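Side-chain contacts in protein SCO1, mitochondrial (Saccharomyces cerevisiae, PDB 2B7K), which is required for accumulation of cytochrome c oxidase subunits 1 and 2 and is thought to act in mitochondrial copper transport or insertion of copper into the enzyme: residues 97-100 with 101-105; 26-29 with 30-34. All coordinates share one frame; numbering follows the deposited sequence.

Overall arrangement
Both contacts are local and belong to the thioredoxin-like SCO1/SenC domain. Following the chain from its N terminus, contact 2 comes first. It closes the beta hairpin of strands 25-28 and 33-35, at one edge of the mixed sheet. The chain then runs through strand 44-49, helix 56-75 and strand 80-85 before contact 1 begins. Contact 1 lies where helix 93-100 passes into the loop leading to strand 108-111, which is next to strand 25-28 in the sheet. The two contacts neither nest nor cross, but they touch in space. Leu100 CD1 packs 3.8 Å from Met29 SD, and Lys97 CD packs on Met29 O and on the Tyr30 ring.

Contact 1: 97-100 with 101-105; sequences KEYL and SDFHP
Tyr99 and Phe103 meet where helix 93-100 gives way to the loop before strand 108-111. The pair is an inclined edge-to-face contact, with the planes at 55°. Phe103 presents its CE1 corner to one face of the Tyr99 ring, off centre, with CE1 4.0 Å from Tyr99 CZ. In Tyr99, CG lies anti to the backbone N (chi1 -180°), which carries the ring alongside the start of the loop. The carbonyl O of Tyr99 sits near the rim of the Phe103 ring, 3.4 Å from CD1. Leu100 adds its CA at the edge of the same ring, in its plane. Outside the two segments, Leu61 of helix 56-75 touches both aromatic rings. This is the packed side.

The other side is polar and exposed. Ser101 turns its OG back to Glu98 O, 2.6 Å away. Ser101 N also donates to Glu98 O, at 3.3 Å. Both donors come from the same face of the carbonyl plane. Ser101 is also part of a type I turn from Leu100 to Phe103, closed by Phe103 N to Leu100 O at 2.9 Å. A water donates to Tyr99 O and to Asp102 OD1.

The Tyr99 side chain lies about 4 Å from that of Cys57 and about 5 Å from that of Cys53, which by similarity bind copper. The chemistry thus divides in two. Ser101 serves the carbonyl of Glu98, Phe103 N that of Leu100 and the water that of Tyr99. Tyr99 probably forms part of the surroundings of the copper site, with Phe103 packed against its ring.

Contact 2: 26-29 with 30-34; sequences LEDM and YGNEF
Asp28 meets Asn32 across the turn of a beta hairpin, strands 25-28 and 33-35 of the thioredoxin-like domain. Asp28 has its CG between the backbone N and the carbonyl carbon (chi1 64°), which brings the carboxylate over the turn. Its CB lies near the carbonyl O of Asn32. CG stands at equal distance from the backbone N atoms of Tyr30 and Asn32. Asp28 OD1 accepts from Tyr30 N and Asn32 N, each at 2.8 Å, and the two N-H groups come from opposite faces of the carboxylate plane. Asp28 OD2 uses its syn lone pair for Asn32 ND2, 3.1 Å away and close to the amide plane. The carboxylate and amide planes are 74° apart. Three N-H groups therefore fix the rotation of this buried carboxylate, and they would stabilise its negative charge.

Asp28 to Gly31 is a type I turn with a G1 beta bulge: Gly31 N donates to Asp28 O at 2.9 Å, and Asp28 N to Asn32 O. At the Gly31 phi of 100° a CB would collide with Tyr30 O, which calls for glycine. Leu26 and Phe34 form an antiparallel hydrogen-bonded pair farther along, and on their face of the sheet both side chains reach strand 80-85.

Met29 and Tyr30 leave the turn side by side. The Met29 chain is extended along the Tyr30 ring toward the hydroxyl end. Met29 CG makes a CH-pi contact over one face, 4.1 Å from the centroid of the Tyr30 ring. SD stands obliquely to the ring in a Met-aromatic contact. At the tip, Met29 CE rests 3.3 Å from Tyr30 OH.

Contact 1: 97-100 with 101-105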
ATOM      1  N   LYS A  97      -7.068   3.068  12.652  1.00 19.84           N
ATOM      2  CA  LYS A  97      -8.472   3.220  12.284  1.00 19.82           C
ATOM      3  C   LYS A  97      -8.864   4.694  12.315  1.00 19.97           C
ATOM      4  O   LYS A  97      -9.535   5.186  11.405  1.00 18.80           O
ATOM      5  CB  LYS A  97      -9.379   2.429  13.234  1.00 26.58           C
ATOM      6  CG  LYS A  97      -9.386   0.935  12.981  1.00 31.33           C
ATOM      7  CD  LYS A  97     -10.455   0.212  13.807  1.00 35.42           C
ATOM      8  CE  LYS A  97     -10.059   0.076  15.272  1.00 37.95           C
ATOM      9  NZ  LYS A  97      -9.931   1.381  15.972  1.00 40.17           N
ATOM     10  N   GLU A  98      -8.434   5.403  13.354  1.00 19.35           N
ATOM     11  CA  GLU A  98      -8.767   6.817  13.474  1.00 21.21           C
ATOM     12  C   GLU A  98      -8.067   7.653  12.410  1.00 20.09           C
ATOM     13  O   GLU A  98      -8.677   8.534  11.803  1.00 20.89           O
ATOM     14  CB  GLU A  98      -8.415   7.342  14.867  1.00 33.23           C
ATOM     15  CG  GLU A  98      -8.680   8.830  15.029  1.00 39.54           C
ATOM     16  CD  GLU A  98      -8.625   9.290  16.470  1.00 43.98           C
ATOM     17  OE1 GLU A  98      -8.658  10.517  16.698  1.00 45.60           O
ATOM     18  OE2 GLU A  98      -8.558   8.430  17.373  1.00 45.47           O
ATOM     19  N   TYR A  99      -6.789   7.375  12.182  1.00 17.60           N
ATOM     20  CA  TYR A  99      -6.023   8.101  11.175  1.00 17.86           C
ATOM     21  C   TYR A  99      -6.621   7.913   9.779  1.00 18.16           C
ATOM     22  O   TYR A  99      -6.798   8.881   9.030  1.00 17.31           O
ATOM     23  CB  TYR A  99      -4.570   7.614  11.164  1.00 17.86           C
ATOM     24  CG  TYR A  99      -3.683   8.315  10.158  1.00 18.53           C
ATOM     25  CD1 TYR A  99      -3.381   9.673  10.287  1.00 20.65           C
ATOM     26  CD2 TYR A  99      -3.119   7.614   9.086  1.00 21.02           C
ATOM     27  CE1 TYR A  99      -2.537  10.317   9.376  1.00 20.34           C
ATOM     28  CE2 TYR A  99      -2.272   8.247   8.173  1.00 21.04           C
ATOM     29  CZ  TYR A  99      -1.983   9.598   8.325  1.00 22.00           C
ATOM     30  OH  TYR A  99      -1.113  10.217   7.449  1.00 21.51           O
ATOM     31  N   LEU A 100      -6.933   6.667   9.431  1.00 15.77           N
ATOM     32  CA  LEU A 100      -7.478   6.376   8.107  1.00 16.88           C
ATOM     33  C   LEU A 100      -8.926   6.794   7.894  1.00 18.33           C
ATOM     34  O   LEU A 100      -9.396   6.823   6.756  1.00 17.62           O
ATOM     35  CB  LEU A 100      -7.307   4.888   7.781  1.00 15.09           C
ATOM     36  CG  LEU A 100      -5.851   4.433   7.589  1.00 14.47           C
ATOM     37  CD1 LEU A 100      -5.819   2.935   7.279  1.00 13.22           C
ATOM     38  CD2 LEU A 100      -5.202   5.221   6.441  1.00 13.47           C
ATOM     39  N   SER A 101      -9.627   7.143   8.973  1.00 17.21           N
ATOM     40  CA  SER A 101     -11.019   7.558   8.849  1.00 20.49           C
ATOM     41  C   SER A 101     -11.122   8.835   8.013  1.00 21.05           C
ATOM     42  O   SER A 101     -12.197   9.172   7.508  1.00 22.55           O
ATOM     43  CB  SER A 101     -11.644   7.778  10.239  1.00 22.30           C
ATOM     44  OG  SER A 101     -11.043   8.871  10.910  1.00 26.20           O
ATOM     45  N   ASP A 102     -10.002   9.536   7.861  1.00 22.38           N
ATOM     46  CA  ASP A 102      -9.972  10.766   7.079  1.00 23.66           C
ATOM     47  C   ASP A 102      -9.578  10.525   5.623  1.00 22.62           C
ATOM     48  O   ASP A 102      -9.419  11.473   4.854  1.00 23.02           O
ATOM     49  CB  ASP A 102      -9.011  11.769   7.719  1.00 28.29           C
ATOM     50  CG  ASP A 102      -9.570  12.365   9.001  1.00 31.29           C
ATOM     51  OD1 ASP A 102      -8.780  12.877   9.820  1.00 34.15           O
ATOM     52  OD2 ASP A 102     -10.804  12.330   9.183  1.00 33.04           O
ATOM     53  N   PHE A 103      -9.439   9.258   5.242  1.00 18.52           N
ATOM     54  CA  PHE A 103      -9.060   8.924   3.873  1.00 18.07           C
ATOM     55  C   PHE A 103     -10.001   7.909   3.223  1.00 15.99           C
ATOM     56  O   PHE A 103     -11.010   7.512   3.810  1.00 15.82           O
ATOM     57  CB  PHE A 103      -7.615   8.417   3.849  1.00 18.93           C
ATOM     58  CG  PHE A 103      -6.624   9.402   4.411  1.00 19.14           C
ATOM     59  CD1 PHE A 103      -6.197   9.308   5.731  1.00 20.79           C
ATOM     60  CD2 PHE A 103      -6.137  10.441   3.624  1.00 21.01           C
ATOM     61  CE1 PHE A 103      -5.298  10.236   6.261  1.00 20.25           C
ATOM     62  CE2 PHE A 103      -5.238  11.375   4.142  1.00 20.25           C
ATOM     63  CZ  PHE A 103      -4.819  11.271   5.464  1.00 22.76           C
ATOM     64  N   HIS A 104      -9.676   7.496   2.003  1.00 14.98           N
ATOM     65  CA  HIS A 104     -10.505   6.545   1.271  1.00 15.51           C
ATOM     66  C   HIS A 104     -10.777   5.323   2.149  1.00 15.72           C
ATOM     67  O   HIS A 104      -9.851   4.709   2.691  1.00 15.42           O
ATOM     68  CB  HIS A 104      -9.813   6.147  -0.039  1.00 15.31           C
ATOM     69  CG  HIS A 104     -10.732   5.526  -1.047  1.00 15.91           C
ATOM     70  ND1 HIS A 104     -11.257   4.261  -0.901  1.00 14.67           N
ATOM     71  CD2 HIS A 104     -11.204   5.995  -2.227  1.00 15.21           C
ATOM     72  CE1 HIS A 104     -12.009   3.973  -1.949  1.00 17.00           C
ATOM     73  NE2 HIS A 104     -11.992   5.008  -2.770  1.00 16.16           N
ATOM     74  N   PRO A 105     -12.060   4.957   2.298  1.00 19.50           N
ATOM     75  CA  PRO A 105     -12.521   3.822   3.107  1.00 20.23           C
ATOM     76  C   PRO A 105     -11.959   2.448   2.742  1.00 18.65           C
ATOM     77  O   PRO A 105     -11.977   1.543   3.567  1.00 20.01           O
ATOM     78  CB  PRO A 105     -14.042   3.864   2.934  1.00 26.35           C
ATOM     79  CG  PRO A 105     -14.321   5.305   2.584  1.00 29.81           C
ATOM     80  CD  PRO A 105     -13.200   5.619   1.641  1.00 25.74           C
TER
HETATM   81  O   HOH W   1      -6.330  11.502   9.918  1.00 26.75           O

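Contact 2: 26-29 with 30-34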
ATOM      1  N   LEU A  26       1.532  -9.728   9.536  1.00 16.14           N
ATOM      2  CA  LEU A  26       1.062  -8.556  10.277  1.00 15.91           C
ATOM      3  C   LEU A  26      -0.386  -8.768  10.691  1.00 16.69           C
ATOM      4  O   LEU A  26      -0.897  -9.882  10.634  1.00 17.44           O
ATOM      5  CB  LEU A  26       1.155  -7.304   9.386  1.00 16.14           C
ATOM      6  CG  LEU A  26       2.549  -6.964   8.838  1.00 15.97           C
ATOM      7  CD1 LEU A  26       2.437  -5.988   7.674  1.00 16.94           C
ATOM      8  CD2 LEU A  26       3.409  -6.379   9.958  1.00 15.94           C
ATOM      9  N   GLU A  27      -1.037  -7.694  11.130  1.00 14.03           N
ATOM     10  CA  GLU A  27      -2.448  -7.746  11.498  1.00 14.23           C
ATOM     11  C   GLU A  27      -3.086  -6.508  10.877  1.00 13.99           C
ATOM     12  O   GLU A  27      -2.421  -5.484  10.735  1.00 13.08           O
ATOM     13  CB  GLU A  27      -2.624  -7.691  13.021  1.00 18.03           C
ATOM     14  CG  GLU A  27      -2.134  -6.399  13.658  1.00 18.20           C
ATOM     15  CD  GLU A  27      -2.466  -6.294  15.141  1.00 21.90           C
ATOM     16  OE1 GLU A  27      -1.889  -5.413  15.807  1.00 21.12           O
ATOM     17  OE2 GLU A  27      -3.300  -7.081  15.637  1.00 22.87           O
ATOM     18  N   ASP A  28      -4.352  -6.580  10.480  1.00 16.21           N
ATOM     19  CA  ASP A  28      -4.962  -5.378   9.928  1.00 16.68           C
ATOM     20  C   ASP A  28      -5.511  -4.583  11.100  1.00 17.71           C
ATOM     21  O   ASP A  28      -5.438  -5.039  12.245  1.00 19.05           O
ATOM     22  CB  ASP A  28      -6.049  -5.694   8.881  1.00 18.01           C
ATOM     23  CG  ASP A  28      -7.241  -6.437   9.448  1.00 22.36           C
ATOM     24  OD1 ASP A  28      -7.446  -6.428  10.681  1.00 22.02           O
ATOM     25  OD2 ASP A  28      -7.991  -7.020   8.631  1.00 23.93           O
ATOM     26  N   MET A  29      -6.046  -3.398  10.832  1.00 12.41           N
ATOM     27  CA  MET A  29      -6.540  -2.538  11.898  1.00 14.21           C
ATOM     28  C   MET A  29      -7.751  -3.066  12.652  1.00 15.96           C
ATOM     29  O   MET A  29      -8.200  -2.444  13.614  1.00 15.49           O
ATOM     30  CB  MET A  29      -6.830  -1.143  11.350  1.00 16.04           C
ATOM     31  CG  MET A  29      -7.827  -1.125  10.214  1.00 17.85           C
ATOM     32  SD  MET A  29      -7.700   0.439   9.356  1.00 21.02           S
ATOM     33  CE  MET A  29      -9.301   0.550   8.584  1.00 22.30           C
ATOM     34  N   TYR A  30      -8.271  -4.211  12.223  1.00 18.98           N
ATOM     35  CA  TYR A  30      -9.409  -4.810  12.902  1.00 21.07           C
ATOM     36  C   TYR A  30      -8.948  -6.017  13.708  1.00 21.34           C
ATOM     37  O   TYR A  30      -9.734  -6.641  14.417  1.00 22.44           O
ATOM     38  CB  TYR A  30     -10.482  -5.204  11.888  1.00 25.94           C
ATOM     39  CG  TYR A  30     -11.027  -4.005  11.146  1.00 28.89           C
ATOM     40  CD1 TYR A  30     -10.715  -3.786   9.806  1.00 29.81           C
ATOM     41  CD2 TYR A  30     -11.811  -3.059  11.804  1.00 29.97           C
ATOM     42  CE1 TYR A  30     -11.168  -2.649   9.138  1.00 31.75           C
ATOM     43  CE2 TYR A  30     -12.268  -1.921  11.148  1.00 32.23           C
ATOM     44  CZ  TYR A  30     -11.942  -1.721   9.817  1.00 31.88           C
ATOM     45  OH  TYR A  30     -12.384  -0.590   9.175  1.00 34.72           O
ATOM     46  N   GLY A  31      -7.662  -6.334  13.601  1.00 20.62           N
ATOM     47  CA  GLY A  31      -7.113  -7.449  14.347  1.00 21.88           C
ATOM     48  C   GLY A  31      -6.940  -8.739  13.571  1.00 21.34           C
ATOM     49  O   GLY A  31      -6.414  -9.710  14.110  1.00 21.73           O
ATOM     50  N   ASN A  32      -7.368  -8.763  12.310  1.00 19.34           N
ATOM     51  CA  ASN A  32      -7.242  -9.973  11.506  1.00 19.68           C
ATOM     52  C   ASN A  32      -5.823 -10.180  10.998  1.00 19.29           C
ATOM     53  O   ASN A  32      -5.122  -9.224  10.666  1.00 17.44           O
ATOM     54  CB  ASN A  32      -8.178  -9.926  10.292  1.00 29.07           C
ATOM     55  CG  ASN A  32      -9.616  -9.659  10.672  1.00 32.30           C
ATOM     56  OD1 ASN A  32     -10.189 -10.350  11.512  1.00 33.29           O
ATOM     57  ND2 ASN A  32     -10.209  -8.653  10.046  1.00 33.07           N
ATOM     58  N   GLU A  33      -5.404 -11.436  10.928  1.00 20.15           N
ATOM     59  CA  GLU A  33      -4.075 -11.753  10.431  1.00 21.43           C
ATOM     60  C   GLU A  33      -3.994 -11.352   8.959  1.00 20.12           C
ATOM     61  O   GLU A  33      -4.964 -11.499   8.214  1.00 18.82           O
ATOM     62  CB  GLU A  33      -3.806 -13.253  10.568  1.00 37.70           C
ATOM     63  CG  GLU A  33      -2.448 -13.697  10.042  1.00 44.33           C
ATOM     64  CD  GLU A  33      -2.312 -15.209   9.980  1.00 48.12           C
ATOM     65  OE1 GLU A  33      -2.566 -15.873  11.006  1.00 50.00           O
ATOM     66  OE2 GLU A  33      -1.947 -15.735   8.907  1.00 51.55           O
ATOM     67  N   PHE A  34      -2.843 -10.832   8.547  1.00 16.73           N
ATOM     68  CA  PHE A  34      -2.638 -10.441   7.159  1.00 16.90           C
ATOM     69  C   PHE A  34      -1.188 -10.770   6.816  1.00 16.94           C
ATOM     70  O   PHE A  34      -0.266 -10.206   7.404  1.00 16.12           O
ATOM     71  CB  PHE A  34      -2.889  -8.941   6.978  1.00 17.84           C
ATOM     72  CG  PHE A  34      -3.069  -8.527   5.543  1.00 19.76           C
ATOM     73  CD1 PHE A  34      -4.339  -8.269   5.035  1.00 20.01           C
ATOM     74  CD2 PHE A  34      -1.975  -8.435   4.690  1.00 18.57           C
ATOM     75  CE1 PHE A  34      -4.520  -7.926   3.690  1.00 20.61           C
ATOM     76  CE2 PHE A  34      -2.144  -8.094   3.340  1.00 20.76           C
ATOM     77  CZ  PHE A  34      -3.423  -7.841   2.844  1.00 18.96           C
TER